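Local coordinates for protein transcriptional regulator, SorC family (Enterococcus faecalis, PDB 2O0M) that probably acts as a SorC-family transcriptional regulator, with a predicted DNA-binding region and a domain thought to bind carbohydrates, at residues N136-G142 / T166-N171; N171-P175 / T199-A205. All coordinates share one frame; numbering follows the deposited sequence.

Contact 1 (136-142 with 166-171) and contact 2 (171-175 with 199-205) lie in series along the chain, their centres about 13 Å apart, and both use strand 169-175. In contact 1 the start of that strand pairs with the start of strand 142-148 and receives the end of helix 122-138; in contact 2 the rest of it pairs with the short strand 202-203. N171 belongs to both, its side chain meeting L139 in the first and its carbonyl bonding N202 in the second. Together they build one margin of the parallel part of a mixed sheet in the putative sugar-binding domain, their centres about 21 Å and 15 Å from the chain centre.

Contact 1: N136-G142 / T166-N171; sequences NLLLPNG and TEKRHN
R169 reaches across to the end of helix 122-138, where its guanidinium binds three oxygens. R169 NH1 gives one hydrogen bond to the carbonyl O of N136 and a second to the O of L139, each 2.9 Å long; R169 NH2 donates to N136 OD1, also at 2.9 Å, in the amide plane and on a lone pair. N136 is therefore gripped end-on by two nitrogens. All three oxygens lie close to the guanidinium plane, while the amide of N136 stands almost upright to it, at 81°. Arginine suits the place because its several N-H groups fan out in one plane toward carbonyls at the end of a helix, whose partial negative charge probably strengthens the hold. The R169 side chain runs extended from the backbone and then bends at chi3 (62°), which turns the guanidinium to the helix. R169 CD passes 3.3 Å from P140 O. NH2 is also bonded to L164 O, which helps to fix the group's rotation.

Beside it, the amide of N141 lies against K168, CG to CB 3.6 Å, and a water joins N141 OD1 to T166 OG1. On the buried side L139 sends CD1 to N171 ND2, 3.7 Å away, an apolar branch packed on an amide. The backbones then pair: G142 N donates to K168 O at 2.8 Å, and H170 N to G142 O at 2.9 Å. Glycine fits at 142, where positive phi would press a CB against the preceding carbonyl.

Farther out, T166 OG1 accepts from R169 N, an ST motif at the start of strand 169-175, and E143 holds H170 ND1. Helix end, short loop and parallel bridge between G142 and R169 are consistent with the Rossmann-like alpha/beta fold expected of this putative sugar-binding domain.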
ATOM      1  N   ASN A 136       6.695  -6.087  13.889  1.00 15.46           N
ATOM      2  CA  ASN A 136       7.341  -6.253  15.188  1.00 16.12           C
ATOM      3  C   ASN A 136       8.753  -6.795  15.009  1.00 16.61           C
ATOM      4  O   ASN A 136       9.695  -6.364  15.682  1.00 17.33           O
ATOM      5  CB  ASN A 136       6.533  -7.204  16.060  1.00 16.06           C
ATOM      6  CG  ASN A 136       7.154  -7.404  17.425  1.00 16.88           C
ATOM      7  OD1 ASN A 136       7.605  -6.451  18.051  1.00 18.39           O
ATOM      8  ND2 ASN A 136       7.190  -8.647  17.886  1.00 20.71           N
ATOM      9  N   LEU A 137       8.889  -7.751  14.097  1.00 17.35           N
ATOM     10  CA  LEU A 137      10.197  -8.326  13.766  1.00 17.70           C
ATOM     11  C   LEU A 137      11.104  -7.330  13.037  1.00 17.39           C
ATOM     12  O   LEU A 137      12.288  -7.223  13.350  1.00 17.88           O
ATOM     13  CB  LEU A 137      10.020  -9.574  12.891  1.00 18.18           C
ATOM     14  CG  LEU A 137      11.270 -10.180  12.236  1.00 19.58           C
ATOM     15  CD1 LEU A 137      12.121 -10.867  13.285  1.00 22.06           C
ATOM     16  CD2 LEU A 137      10.921 -11.171  11.132  1.00 20.30           C
ATOM     17  N   LEU A 138      10.548  -6.634  12.049  1.00 16.76           N
ATOM     18  CA  LEU A 138      11.331  -5.801  11.132  1.00 16.26           C
ATOM     19  C   LEU A 138      11.731  -4.437  11.708  1.00 15.83           C
ATOM     20  O   LEU A 138      12.864  -3.996  11.538  1.00 16.24           O
ATOM     21  CB  LEU A 138      10.580  -5.584   9.797  1.00 16.49           C
ATOM     22  CG  LEU A 138      10.450  -6.744   8.803  1.00 15.94           C
ATOM     23  CD1 LEU A 138       9.712  -6.298   7.549  1.00 16.07           C
ATOM     24  CD2 LEU A 138      11.808  -7.346   8.419  1.00 18.07           C
ATOM     25  N   LEU A 139      10.800  -3.756  12.376  1.00 15.36           N
ATOM     26  CA  LEU A 139      11.040  -2.369  12.789  1.00 15.28           C
ATOM     27  C   LEU A 139      12.008  -2.289  13.984  1.00 15.38           C
ATOM     28  O   LEU A 139      11.744  -2.863  15.044  1.00 15.44           O
ATOM     29  CB  LEU A 139       9.725  -1.667  13.125  1.00 14.84           C
ATOM     30  CG  LEU A 139       8.738  -1.493  11.965  1.00 13.43           C
ATOM     31  CD1 LEU A 139       7.498  -0.829  12.513  1.00 14.45           C
ATOM     32  CD2 LEU A 139       9.332  -0.672  10.821  1.00 15.12           C
ATOM     33  N   PRO A 140      13.138  -1.594  13.802  1.00 15.64           N
ATOM     34  CA  PRO A 140      14.075  -1.433  14.914  1.00 16.02           C
ATOM     35  C   PRO A 140      13.632  -0.446  15.977  1.00 16.53           C
ATOM     36  O   PRO A 140      12.692   0.325  15.783  1.00 16.03           O
ATOM     37  CB  PRO A 140      15.336  -0.874  14.241  1.00 16.10           C
ATOM     38  CG  PRO A 140      15.128  -1.001  12.807  1.00 16.59           C
ATOM     39  CD  PRO A 140      13.658  -0.963  12.578  1.00 16.03           C
ATOM     40  N   ASN A 141      14.348  -0.448  17.098  1.00 16.55           N
ATOM     41  CA  ASN A 141      14.182   0.599  18.093  1.00 17.54           C
ATOM     42  C   ASN A 141      14.551   1.942  17.506  1.00 17.67           C
ATOM     43  O   ASN A 141      15.254   2.012  16.506  1.00 17.96           O
ATOM     44  CB  ASN A 141      15.057   0.328  19.323  1.00 17.75           C
ATOM     45  CG  ASN A 141      14.497  -0.756  20.201  1.00 18.92           C
ATOM     46  OD1 ASN A 141      13.301  -1.049  20.163  1.00 20.59           O
ATOM     47  ND2 ASN A 141      15.354  -1.351  21.021  1.00 20.84           N
ATOM     48  N   GLY A 142      14.089   3.002  18.155  1.00 17.90           N
ATOM     49  CA  GLY A 142      14.277   4.357  17.665  1.00 17.95           C
ATOM     50  C   GLY A 142      12.989   4.905  17.081  1.00 17.95           C
ATOM     51  O   GLY A 142      11.896   4.475  17.459  1.00 18.68           O
ATOM     52  N   THR A 166       6.825   0.654  21.988  1.00 18.51           N
ATOM     53  CA  THR A 166       7.506   0.297  23.236  1.00 19.28           C
ATOM     54  C   THR A 166       8.221   1.520  23.781  1.00 20.34           C
ATOM     55  O   THR A 166       8.198   2.591  23.172  1.00 19.54           O
ATOM     56  CB  THR A 166       8.554  -0.831  23.031  1.00 19.38           C
ATOM     57  OG1 THR A 166       9.618  -0.359  22.200  1.00 20.47           O
ATOM     58  CG2 THR A 166       7.933  -2.068  22.406  1.00 19.48           C
ATOM     59  N   GLU A 167       8.870   1.355  24.934  1.00 21.47           N
ATOM     60  CA  GLU A 167       9.683   2.424  25.509  1.00 22.95           C
ATOM     61  C   GLU A 167      10.717   2.923  24.512  1.00 22.32           C
ATOM     62  O   GLU A 167      10.956   4.127  24.409  1.00 22.10           O
ATOM     63  CB  GLU A 167      10.426   1.930  26.755  1.00 23.34           C
ATOM     64  CG  GLU A 167       9.554   1.572  27.935  1.00 26.70           C
ATOM     65  CD  GLU A 167      10.301   0.722  28.953  1.00 27.05           C
ATOM     66  OE1 GLU A 167      11.185   1.269  29.654  1.00 32.76           O
ATOM     67  OE2 GLU A 167      10.013  -0.497  29.045  1.00 32.20           O
ATOM     68  N   LYS A 168      11.324   1.982  23.789  1.00 21.92           N
ATOM     69  CA  LYS A 168      12.443   2.267  22.891  1.00 21.54           C
ATOM     70  C   LYS A 168      12.082   2.361  21.408  1.00 20.28           C
ATOM     71  O   LYS A 168      12.877   2.878  20.631  1.00 20.19           O
ATOM     72  CB  LYS A 168      13.517   1.192  23.052  1.00 22.03           C
ATOM     73  CG  LYS A 168      14.135   1.148  24.446  1.00 22.97           C
ATOM     74  CD  LYS A 168      15.335   0.218  24.480  1.00 24.08           C
ATOM     75  CE  LYS A 168      15.968   0.194  25.864  1.00 25.44           C
ATOM     76  NZ  LYS A 168      16.457   1.548  26.282  1.00 28.06           N
ATOM     77  N   ARG A 169      10.908   1.852  21.020  1.00 18.85           N
ATOM     78  CA  ARG A 169      10.473   1.909  19.617  1.00 18.31           C
ATOM     79  C   ARG A 169       9.232   2.780  19.460  1.00 17.48           C
ATOM     80  O   ARG A 169       8.164   2.455  19.997  1.00 17.05           O
ATOM     81  CB  ARG A 169      10.183   0.514  19.053  1.00 17.85           C
ATOM     82  CG  ARG A 169       9.891   0.559  17.532  1.00 17.75           C
ATOM     83  CD  ARG A 169       9.826  -0.822  16.932  1.00 16.86           C
ATOM     84  NE  ARG A 169       8.741  -1.610  17.515  1.00 15.08           N
ATOM     85  CZ  ARG A 169       8.604  -2.923  17.380  1.00 13.97           C
ATOM     86  NH1 ARG A 169       9.493  -3.618  16.679  1.00 14.08           N
ATOM     87  NH2 ARG A 169       7.596  -3.561  17.961  1.00 16.38           N
ATOM     88  N   HIS A 170       9.388   3.873  18.718  1.00 16.92           N
ATOM     89  CA  HIS A 170       8.303   4.819  18.512  1.00 17.05           C
ATOM     90  C   HIS A 170       7.973   4.898  17.039  1.00 15.76           C
ATOM     91  O   HIS A 170       8.789   5.362  16.244  1.00 15.52           O
ATOM     92  CB  HIS A 170       8.672   6.191  19.053  1.00 18.23           C
ATOM     93  CG  HIS A 170       9.148   6.153  20.467  1.00 20.40           C
ATOM     94  ND1 HIS A 170      10.255   6.850  20.904  1.00 24.21           N
ATOM     95  CD2 HIS A 170       8.695   5.456  21.536  1.00 22.66           C
ATOM     96  CE1 HIS A 170      10.445   6.605  22.188  1.00 23.84           C
ATOM     97  NE2 HIS A 170       9.512   5.765  22.597  1.00 24.03           N
ATOM     98  N   ASN A 171       6.760   4.473  16.692  1.00 14.46           N
ATOM     99  CA  ASN A 171       6.326   4.432  15.294  1.00 13.92           C
ATOM    100  C   ASN A 171       5.364   5.553  14.943  1.00 13.78           C
ATOM    101  O   ASN A 171       4.384   5.783  15.655  1.00 13.96           O
ATOM    102  CB  ASN A 171       5.654   3.091  15.008  1.00 13.68           C
ATOM    103  CG  ASN A 171       6.531   1.907  15.361  1.00 13.41           C
ATOM    104  OD1 ASN A 171       6.083   0.965  16.033  1.00 16.23           O
ATOM    105  ND2 ASN A 171       7.779   1.939  14.912  1.00 10.79           N
TER
HETATM  106  O   HOH W   1      11.547  -2.055  21.624  1.00 29.02           O

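Contact 2: N171-P175 / T199-A205; sequences NLFVP and TGGNYRA
F173, in the middle of strand 169-175, and T199, at the end of helix 188-199, approach from opposite directions within a beta-alpha-beta unit, in which the helix is the crossover between parallel strands 169-175 and 202-203. F173 CE2 comes 3.3 Å from T199 OG1, an oblique meeting, while N202 O lies at the ring edge, in its plane. F173 points to the face where helix 188-199 packs; chi1 of -61° keeps CG beside the backbone N, and the ring touches M195. A flat aromatic fills this buried layer well; threonine suits the helix end because OG1 can return a bond to M195 O.

On the other face L172 extends CD1 to R204 CG, 3.8 Å away, and over N202 CB, so that a branched apolar tip lies on the aliphatic part of an arginine. R204, bent at chi2 and chi3, carries its charge on to E228 in a salt bridge. V174 CG1 meets R204 CB obliquely, and both face helix 224-234.

Between the faces three backbone hydrogen bonds join the strands: N202 N donates to N171 O, F173 N to N202 O (2.8 Å) and R204 N to F173 O. G201 is glycine for good reason, since a CB there would run into N171 O. N171 O takes a hydrogen bond from a water at 2.8 Å, which accepts one from N202 ND2 at 2.9 Å.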
ATOM      1  N   ASN A 171       6.760   4.473  16.692  1.00 14.46           N
ATOM      2  CA  ASN A 171       6.326   4.432  15.294  1.00 13.92           C
ATOM      3  C   ASN A 171       5.364   5.553  14.943  1.00 13.78           C
ATOM      4  O   ASN A 171       4.384   5.783  15.655  1.00 13.96           O
ATOM      5  CB  ASN A 171       5.654   3.091  15.008  1.00 13.68           C
ATOM      6  CG  ASN A 171       6.531   1.907  15.361  1.00 13.41           C
ATOM      7  OD1 ASN A 171       6.083   0.965  16.033  1.00 16.23           O
ATOM      8  ND2 ASN A 171       7.779   1.939  14.912  1.00 10.79           N
ATOM      9  N   LEU A 172       5.651   6.234  13.833  1.00 13.61           N
ATOM     10  CA  LEU A 172       4.798   7.276  13.280  1.00 13.20           C
ATOM     11  C   LEU A 172       4.241   6.807  11.925  1.00 12.59           C
ATOM     12  O   LEU A 172       5.007   6.395  11.045  1.00 12.81           O
ATOM     13  CB  LEU A 172       5.602   8.554  13.078  1.00 13.69           C
ATOM     14  CG  LEU A 172       4.875   9.754  12.492  1.00 14.14           C
ATOM     15  CD1 LEU A 172       3.882  10.306  13.488  1.00 16.01           C
ATOM     16  CD2 LEU A 172       5.860  10.811  12.051  1.00 15.70           C
ATOM     17  N   PHE A 173       2.926   6.899  11.763  1.00 11.75           N
ATOM     18  CA  PHE A 173       2.261   6.513  10.521  1.00 11.85           C
ATOM     19  C   PHE A 173       1.832   7.752   9.745  1.00 11.37           C
ATOM     20  O   PHE A 173       1.244   8.684  10.307  1.00 11.52           O
ATOM     21  CB  PHE A 173       1.056   5.593  10.782  1.00 12.04           C
ATOM     22  CG  PHE A 173       1.417   4.305  11.457  1.00 11.50           C
ATOM     23  CD1 PHE A 173       1.635   3.146  10.721  1.00 11.86           C
ATOM     24  CD2 PHE A 173       1.603   4.265  12.840  1.00 11.11           C
ATOM     25  CE1 PHE A 173       1.970   1.946  11.360  1.00 14.08           C
ATOM     26  CE2 PHE A 173       1.954   3.067  13.489  1.00 12.56           C
ATOM     27  CZ  PHE A 173       2.152   1.913  12.734  1.00 13.22           C
ATOM     28  N   VAL A 174       2.148   7.756   8.456  1.00 10.32           N
ATOM     29  CA  VAL A 174       1.785   8.832   7.571  1.00 10.62           C
ATOM     30  C   VAL A 174       1.279   8.237   6.262  1.00 10.26           C
ATOM     31  O   VAL A 174       1.658   7.121   5.891  1.00  9.67           O
ATOM     32  CB  VAL A 174       3.002   9.735   7.273  1.00 10.91           C
ATOM     33  CG1 VAL A 174       3.460  10.430   8.538  1.00 11.91           C
ATOM     34  CG2 VAL A 174       4.159   8.940   6.655  1.00 11.29           C
ATOM     35  N   PRO A 175       0.424   8.974   5.555  1.00 10.12           N
ATOM     36  CA  PRO A 175       0.037   8.504   4.219  1.00 10.43           C
ATOM     37  C   PRO A 175       1.216   8.564   3.248  1.00 10.43           C
ATOM     38  O   PRO A 175       2.012   9.491   3.334  1.00 10.03           O
ATOM     39  CB  PRO A 175      -1.017   9.519   3.800  1.00 10.66           C
ATOM     40  CG  PRO A 175      -0.631  10.763   4.549  1.00 10.08           C
ATOM     41  CD  PRO A 175      -0.205  10.265   5.885  1.00 10.63           C
ATOM     42  N   THR A 199      -1.796   0.195  17.165  1.00 14.72           N
ATOM     43  CA  THR A 199      -0.421  -0.208  17.472  1.00 14.16           C
ATOM     44  C   THR A 199       0.206   0.525  18.658  1.00 14.23           C
ATOM     45  O   THR A 199       1.304   0.169  19.086  1.00 14.12           O
ATOM     46  CB  THR A 199       0.519  -0.030  16.265  1.00 13.59           C
ATOM     47  OG1 THR A 199       0.661   1.364  15.947  1.00 13.48           O
ATOM     48  CG2 THR A 199       0.009  -0.822  15.053  1.00 13.09           C
ATOM     49  N   GLY A 200      -0.472   1.551  19.164  1.00 14.05           N
ATOM     50  CA  GLY A 200       0.067   2.390  20.231  1.00 14.27           C
ATOM     51  C   GLY A 200       0.980   3.505  19.764  1.00 14.27           C
ATOM     52  O   GLY A 200       1.616   4.177  20.579  1.00 15.33           O
ATOM     53  N   GLY A 201       1.050   3.719  18.449  1.00 13.96           N
ATOM     54  CA  GLY A 201       1.909   4.749  17.890  1.00 13.84           C
ATOM     55  C   GLY A 201       1.197   6.058  17.665  1.00 13.92           C
ATOM     56  O   GLY A 201       0.185   6.364  18.320  1.00 14.27           O
ATOM     57  N   ASN A 202       1.742   6.833  16.729  1.00 14.08           N
ATOM     58  CA  ASN A 202       1.230   8.136  16.398  1.00 13.82           C
ATOM     59  C   ASN A 202       1.070   8.279  14.898  1.00 13.62           C
ATOM     60  O   ASN A 202       1.592   7.471  14.138  1.00 12.76           O
ATOM     61  CB  ASN A 202       2.174   9.200  16.944  1.00 14.10           C
ATOM     62  CG  ASN A 202       2.042   9.358  18.439  1.00 14.41           C
ATOM     63  OD1 ASN A 202       1.073   9.949  18.915  1.00 16.53           O
ATOM     64  ND2 ASN A 202       2.985   8.796  19.193  1.00 16.39           N
ATOM     65  N   TYR A 203       0.337   9.304  14.481  1.00 13.50           N
ATOM     66  CA  TYR A 203       0.161   9.580  13.061  1.00 13.86           C
ATOM     67  C   TYR A 203       0.271  11.053  12.783  1.00 14.09           C
ATOM     68  O   TYR A 203       0.111  11.896  13.682  1.00 14.27           O
ATOM     69  CB  TYR A 203      -1.174   9.036  12.532  1.00 13.70           C
ATOM     70  CG  TYR A 203      -2.412   9.816  12.947  1.00 13.39           C
ATOM     71  CD1 TYR A 203      -2.979  10.756  12.097  1.00 14.56           C
ATOM     72  CD2 TYR A 203      -3.033   9.583  14.172  1.00 12.46           C
ATOM     73  CE1 TYR A 203      -4.118  11.462  12.461  1.00 14.08           C
ATOM     74  CE2 TYR A 203      -4.179  10.276  14.544  1.00 13.36           C
ATOM     75  CZ  TYR A 203      -4.707  11.230  13.683  1.00 13.82           C
ATOM     76  OH  TYR A 203      -5.835  11.941  14.026  1.00 13.64           O
ATOM     77  N   ARG A 204       0.565  11.356  11.527  1.00 14.32           N
ATOM     78  CA  ARG A 204       0.456  12.701  11.008  1.00 14.47           C
ATOM     79  C   ARG A 204      -0.274  12.646   9.676  1.00 14.12           C
ATOM     80  O   ARG A 204       0.206  12.041   8.729  1.00 13.03           O
ATOM     81  CB  ARG A 204       1.836  13.331  10.849  1.00 15.01           C
ATOM     82  CG  ARG A 204       2.515  13.647  12.178  1.00 17.42           C
ATOM     83  CD  ARG A 204       1.869  14.831  12.863  1.00 21.11           C
ATOM     84  NE  ARG A 204       2.090  16.064  12.122  1.00 23.73           N
ATOM     85  CZ  ARG A 204       3.207  16.780  12.161  1.00 26.00           C
ATOM     86  NH1 ARG A 204       4.238  16.412  12.912  1.00 28.23           N
ATOM     87  NH2 ARG A 204       3.287  17.884  11.441  1.00 26.78           N
ATOM     88  N   ALA A 205      -1.445  13.268   9.625  1.00 14.06           N
ATOM     89  CA  ALA A 205      -2.236  13.314   8.408  1.00 14.21           C
ATOM     90  C   ALA A 205      -1.632  14.331   7.468  1.00 14.03           C
ATOM     91  O   ALA A 205      -1.045  15.319   7.901  1.00 14.68           O
ATOM     92  CB  ALA A 205      -3.679  13.663   8.715  1.00 14.47           C
TER
HETATM   93  O   HOH W   2       3.524   1.713  17.085  1.00 19.00           O
HETATM   94  O   HOH W   3       4.968   7.005  18.106  1.00 21.52           O